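Local coordinates for protein peptide methionine sulfoxide reductase MsrA (Treponema denticola ATCC 35405, PDB 5FA9) that probably repairs oxidised proteins as a bifunctional MsrA-MsrB fusion enzyme, reducing both the S and R forms of methionine sulfoxide back to methionine, at residues K105-S109 with P313-F317; F220-N224 with Y310-T314. The protein carries 2 engineered substitutions. All coordinates share one frame. Numbering follows the deposited sequence.

Contact 1: K105-S109 with P313-F317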
loop_
_atom_site.group_PDB
_atom_site.type_symbol
_atom_site.label_atom_id
_atom_site.label_comp_id
_atom_site.label_asym_id
_atom_site.label_seq_id
_atom_site.Cartn_x
_atom_site.Cartn_y
_atom_site.Cartn_z
ATOM N N LYS B 105 4.850 -18.153 -1.932
ATOM C CA LYS B 105 4.170 -19.442 -1.899
ATOM C C LYS B 105 2.776 -19.356 -2.515
ATOM O O LYS B 105 2.281 -20.331 -3.079
ATOM C CB LYS B 105 4.094 -19.969 -0.467
ATOM C CG LYS B 105 4.612 -21.392 -0.323
ATOM C CD LYS B 105 5.604 -21.515 0.822
ATOM C CE LYS B 105 6.427 -22.790 0.697
ATOM N NZ LYS B 105 7.768 -22.655 1.334
ATOM N N GLU B 106 2.148 -18.190 -2.407
ATOM C CA GLU B 106 0.845 -17.973 -3.028
ATOM C C GLU B 106 0.969 -17.939 -4.548
ATOM O O GLU B 106 0.167 -18.547 -5.259
ATOM C CB GLU B 106 0.209 -16.676 -2.524
ATOM C CG GLU B 106 -0.248 -16.723 -1.074
ATOM C CD GLU B 106 -0.884 -15.421 -0.624
ATOM O OE1 GLU B 106 -1.900 -15.014 -1.229
ATOM O OE2 GLU B 106 -0.371 -14.804 0.333
ATOM N N ILE B 107 1.976 -17.225 -5.038
ATOM C CA ILE B 107 2.219 -17.120 -6.473
ATOM C C ILE B 107 2.579 -18.476 -7.075
ATOM O O ILE B 107 2.029 -18.870 -8.104
ATOM C CB ILE B 107 3.344 -16.113 -6.784
ATOM C CG1 ILE B 107 2.946 -14.712 -6.318
ATOM C CG2 ILE B 107 3.653 -16.101 -8.272
ATOM C CD1 ILE B 107 4.061 -13.693 -6.428
ATOM N N ASN B 108 3.497 -19.188 -6.427
ATOM C CA ASN B 108 3.925 -20.500 -6.905
ATOM C C ASN B 108 2.786 -21.512 -6.932
ATOM O O ASN B 108 2.657 -22.284 -7.882
ATOM C CB ASN B 108 5.069 -21.037 -6.041
ATOM C CG ASN B 108 6.361 -20.272 -6.241
ATOM O OD1 ASN B 108 6.629 -19.756 -7.325
ATOM N ND2 ASN B 108 7.173 -20.200 -5.193
ATOM N N SER B 109 1.963 -21.502 -5.889
ATOM C CA SER B 109 0.823 -22.409 -5.800
ATOM C C SER B 109 -0.189 -22.160 -6.912
ATOM O O SER B 109 -0.782 -23.099 -7.443
ATOM C CB SER B 109 0.138 -22.278 -4.439
ATOM O OG SER B 109 1.014 -22.647 -3.389
ATOM N N PRO B 313 -4.872 -20.740 -0.657
ATOM C CA PRO B 313 -3.959 -19.906 -1.450
ATOM C C PRO B 313 -2.576 -20.532 -1.619
ATOM O O PRO B 313 -1.898 -20.266 -2.611
ATOM C CB PRO B 313 -3.871 -18.607 -0.641
ATOM C CG PRO B 313 -4.320 -18.969 0.734
ATOM C CD PRO B 313 -5.343 -20.042 0.551
ATOM N N THR B 314 -2.170 -21.353 -0.656
ATOM C CA THR B 314 -0.888 -22.043 -0.726
ATOM C C THR B 314 -1.090 -23.554 -0.719
ATOM O O THR B 314 -0.194 -24.310 -0.342
ATOM C CB THR B 314 0.036 -21.647 0.442
ATOM O OG1 THR B 314 -0.609 -21.948 1.687
ATOM C CG2 THR B 314 0.358 -20.161 0.388
ATOM N N GLY B 315 -2.273 -23.985 -1.145
ATOM C CA GLY B 315 -2.607 -25.396 -1.201
ATOM C C GLY B 315 -1.764 -26.213 -2.160
ATOM O O GLY B 315 -1.084 -25.672 -3.032
ATOM N N ASN B 316 -1.808 -27.529 -1.986
ATOM C CA ASN B 316 -1.055 -28.450 -2.827
ATOM C C ASN B 316 -1.722 -28.656 -4.182
ATOM O O ASN B 316 -2.887 -29.048 -4.256
ATOM C CB ASN B 316 -0.888 -29.795 -2.119
ATOM C CG ASN B 316 0.021 -29.707 -0.910
ATOM O OD1 ASN B 316 -0.404 -29.951 0.219
ATOM N ND2 ASN B 316 1.282 -29.356 -1.141
ATOM N N PHE B 317 -0.981 -28.391 -5.253
ATOM C CA PHE B 317 -1.498 -28.585 -6.602
ATOM C C PHE B 317 -0.473 -29.289 -7.485
ATOM O O PHE B 317 0.357 -28.643 -8.124
ATOM C CB PHE B 317 -1.900 -27.245 -7.225
ATOM C CG PHE B 317 -2.914 -26.480 -6.420
ATOM C CD1 PHE B 317 -4.214 -26.942 -6.298
ATOM C CD2 PHE B 317 -2.567 -25.295 -5.790
ATOM C CE1 PHE B 317 -5.149 -26.240 -5.557
ATOM C CE2 PHE B 317 -3.497 -24.589 -5.048
ATOM C CZ PHE B 317 -4.789 -25.061 -4.932
HETATM O O HOH W 1 -2.547 -18.679 -4.525
#
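In this MsrA-MsrB fusion protein, the C-terminal tail, in the loop after helix 308-311, packs against helix 104-115 of the MsrA part, so the contact is an interdomain one at the surface. The helix offers Lys105 and Glu106, with Ser109 one turn on from Lys105, while Ile107 turns inward onto Ile96 and Val126 of the MsrA sheet. No direct hydrogen bond joins the two segments. The polar link is instead a water, which donates to Glu106 O at 2.8 Å and to Pro313 O at 2.6 Å. The same Pro313 O receives a CA-H...O contact from Glu106 CA (3.6 Å, 160° at the hydrogen), so this carbonyl meets the helix both through the water and by a CA-H...O contact. The carboxylate of Glu106 is engaged by Gln66 of helix 65-74. The remainder is van der Waals packing. Thr314 CG2 rests 3.8 Å from both Lys105 CB and Glu106 CG, and Glu106 CG lies 4.1 Å from Pro313 CB. Farther along the tail, the ring of Phe317 packs edge-to-face with Phe113 and brings its CD2 to 3.3 Å from Ser109 O. Ser109 has the most area covered, yet its hydroxyl is spent inside the helix: OG donates to Lys105 O at 2.7 Å and meets the tail by packing alone, 3.3 Å from Thr314 CA.

Contact 2: F220-N224 with Y310-T314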
loop_
_atom_site.group_PDB
_atom_site.type_symbol
_atom_site.label_atom_id
_atom_site.label_comp_id
_atom_site.label_asym_id
_atom_site.label_seq_id
_atom_site.Cartn_x
_atom_site.Cartn_y
_atom_site.Cartn_z
ATOM N N PHE B 220 -18.610 -16.507 -0.799
ATOM C CA PHE B 220 -17.624 -16.347 0.264
ATOM C C PHE B 220 -16.738 -17.578 0.424
ATOM O O PHE B 220 -17.126 -18.690 0.067
ATOM C CB PHE B 220 -18.319 -16.032 1.590
ATOM C CG PHE B 220 -19.112 -14.756 1.570
ATOM C CD1 PHE B 220 -18.494 -13.537 1.804
ATOM C CD2 PHE B 220 -20.474 -14.773 1.317
ATOM C CE1 PHE B 220 -19.220 -12.361 1.783
ATOM C CE2 PHE B 220 -21.205 -13.601 1.295
ATOM C CZ PHE B 220 -20.577 -12.394 1.528
ATOM N N SER B 221 -15.540 -17.362 0.959
ATOM C CA SER B 221 -14.606 -18.446 1.237
ATOM C C SER B 221 -14.463 -18.676 2.738
ATOM O O SER B 221 -14.573 -17.740 3.530
ATOM C CB SER B 221 -13.237 -18.147 0.621
ATOM O OG SER B 221 -12.281 -19.117 1.010
ATOM N N SER B 222 -14.219 -19.925 3.122
ATOM C CA SER B 222 -14.022 -20.276 4.525
ATOM C C SER B 222 -12.788 -19.589 5.102
ATOM O O SER B 222 -12.677 -19.407 6.315
ATOM C CB SER B 222 -13.897 -21.792 4.686
ATOM O OG SER B 222 -12.809 -22.297 3.931
ATOM N N LEU B 223 -11.863 -19.213 4.225
ATOM C CA LEU B 223 -10.626 -18.557 4.636
ATOM C C LEU B 223 -10.891 -17.164 5.197
ATOM O O LEU B 223 -10.114 -16.649 6.000
ATOM C CB LEU B 223 -9.658 -18.467 3.454
ATOM C CG LEU B 223 -8.255 -17.923 3.733
ATOM C CD1 LEU B 223 -7.512 -18.807 4.725
ATOM C CD2 LEU B 223 -7.467 -17.773 2.442
ATOM N N ASN B 224 -12.000 -16.564 4.781
ATOM C CA ASN B 224 -12.341 -15.210 5.198
ATOM C C ASN B 224 -13.392 -15.190 6.300
ATOM O O ASN B 224 -13.845 -14.126 6.721
ATOM C CB ASN B 224 -12.832 -14.405 3.996
ATOM C CG ASN B 224 -11.830 -14.387 2.861
ATOM O OD1 ASN B 224 -10.662 -14.050 3.055
ATOM N ND2 ASN B 224 -12.279 -14.760 1.668
ATOM N N TYR B 310 -8.999 -19.825 -3.609
ATOM C CA TYR B 310 -9.635 -18.908 -2.667
ATOM C C TYR B 310 -9.792 -19.557 -1.295
ATOM O O TYR B 310 -9.925 -18.867 -0.284
ATOM C CB TYR B 310 -10.993 -18.443 -3.196
ATOM C CG TYR B 310 -10.899 -17.619 -4.460
ATOM C CD1 TYR B 310 -10.378 -16.331 -4.435
ATOM C CD2 TYR B 310 -11.330 -18.127 -5.678
ATOM C CE1 TYR B 310 -10.286 -15.574 -5.587
ATOM C CE2 TYR B 310 -11.245 -17.376 -6.836
ATOM C CZ TYR B 310 -10.723 -16.101 -6.785
ATOM O OH TYR B 310 -10.635 -15.352 -7.936
ATOM N N VAL B 311 -9.774 -20.885 -1.268
ATOM C CA VAL B 311 -9.835 -21.627 -0.015
ATOM C C VAL B 311 -8.428 -21.918 0.493
ATOM O O VAL B 311 -8.123 -21.709 1.667
ATOM C CB VAL B 311 -10.605 -22.951 -0.172
ATOM C CG1 VAL B 311 -10.708 -23.667 1.168
ATOM C CG2 VAL B 311 -11.986 -22.694 -0.749
ATOM N N LYS B 312 -7.574 -22.403 -0.403
ATOM C CA LYS B 312 -6.189 -22.711 -0.061
ATOM C C LYS B 312 -5.220 -21.992 -0.995
ATOM O O LYS B 312 -4.796 -22.552 -2.005
ATOM C CB LYS B 312 -5.943 -24.220 -0.119
ATOM C CG LYS B 312 -6.706 -25.025 0.917
ATOM C CD LYS B 312 -6.383 -26.506 0.797
ATOM C CE LYS B 312 -7.135 -27.326 1.831
ATOM N NZ LYS B 312 -6.542 -27.174 3.188
ATOM N N PRO B 313 -4.872 -20.740 -0.657
ATOM C CA PRO B 313 -3.959 -19.906 -1.450
ATOM C C PRO B 313 -2.576 -20.532 -1.619
ATOM O O PRO B 313 -1.898 -20.266 -2.611
ATOM C CB PRO B 313 -3.871 -18.607 -0.641
ATOM C CG PRO B 313 -4.320 -18.969 0.734
ATOM C CD PRO B 313 -5.343 -20.042 0.551
ATOM N N THR B 314 -2.170 -21.353 -0.656
ATOM C CA THR B 314 -0.888 -22.043 -0.726
ATOM C C THR B 314 -1.090 -23.554 -0.719
ATOM O O THR B 314 -0.194 -24.310 -0.342
ATOM C CB THR B 314 0.036 -21.647 0.442
ATOM O OG1 THR B 314 -0.609 -21.948 1.687
ATOM C CG2 THR B 314 0.358 -20.161 0.388
#
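Leu223, Val311 and Ser221 carry much of this contact, in which the turn leaving strand 218-221 of the MsrB part meets residues 310-313, on and after the weakly bonded helix 308-311. Leu223 CD2 packs on Pro313 CD at 3.6 Å, and Leu223 CB lies 3.8 Å from Tyr310 O; the same leucine borders a bound dithiothreitol, probably from the crystallisation liquor. Val311 faces the two serines, with CG1 3.7 Å from Ser222 OG and CG2 4.0 Å from Ser221 OG, and it also touches Tyr296 and Met299 of helix 296-299. Ser221 OG accepts from Leu223 N at 3.2 Å, which closes an ST turn, and donates across the contact to Tyr310 O at 2.7 Å. The Tyr310 side chain touches Gln66 and Glu67 of helix 65-74, and its OH is hydrogen-bonded to Tyr163 OH. One buried hydroxyl thus satisfies a backbone NH of the turn and the carbonyl of Tyr310 together, so the joint combines a directional polar tie with apolar cover.

How the contacts relate
Both contacts use the C-terminal stretch 310-317: contact 2 takes residues 310-314, starting on helix 308-311, and contact 1 takes 313-317, sharing Pro313 and Thr314. They lie at different depths. Contact 2 is mostly buried, against the strand-end turn of the MsrB part, and has a direct side-chain to backbone hydrogen bond; contact 1 is at the surface, where a water takes the place of such a bond. Their centres are 12 Å apart, and they touch where Phe317 CZ lies 3.9 Å from Lys312 O. Pro313 serves both, packing on Leu223 and on Glu106, whereas Thr314 meets the partner segment only in contact 1. The chain end therefore runs from the MsrB turn to the MsrA helix 104-115, bridging the two domains.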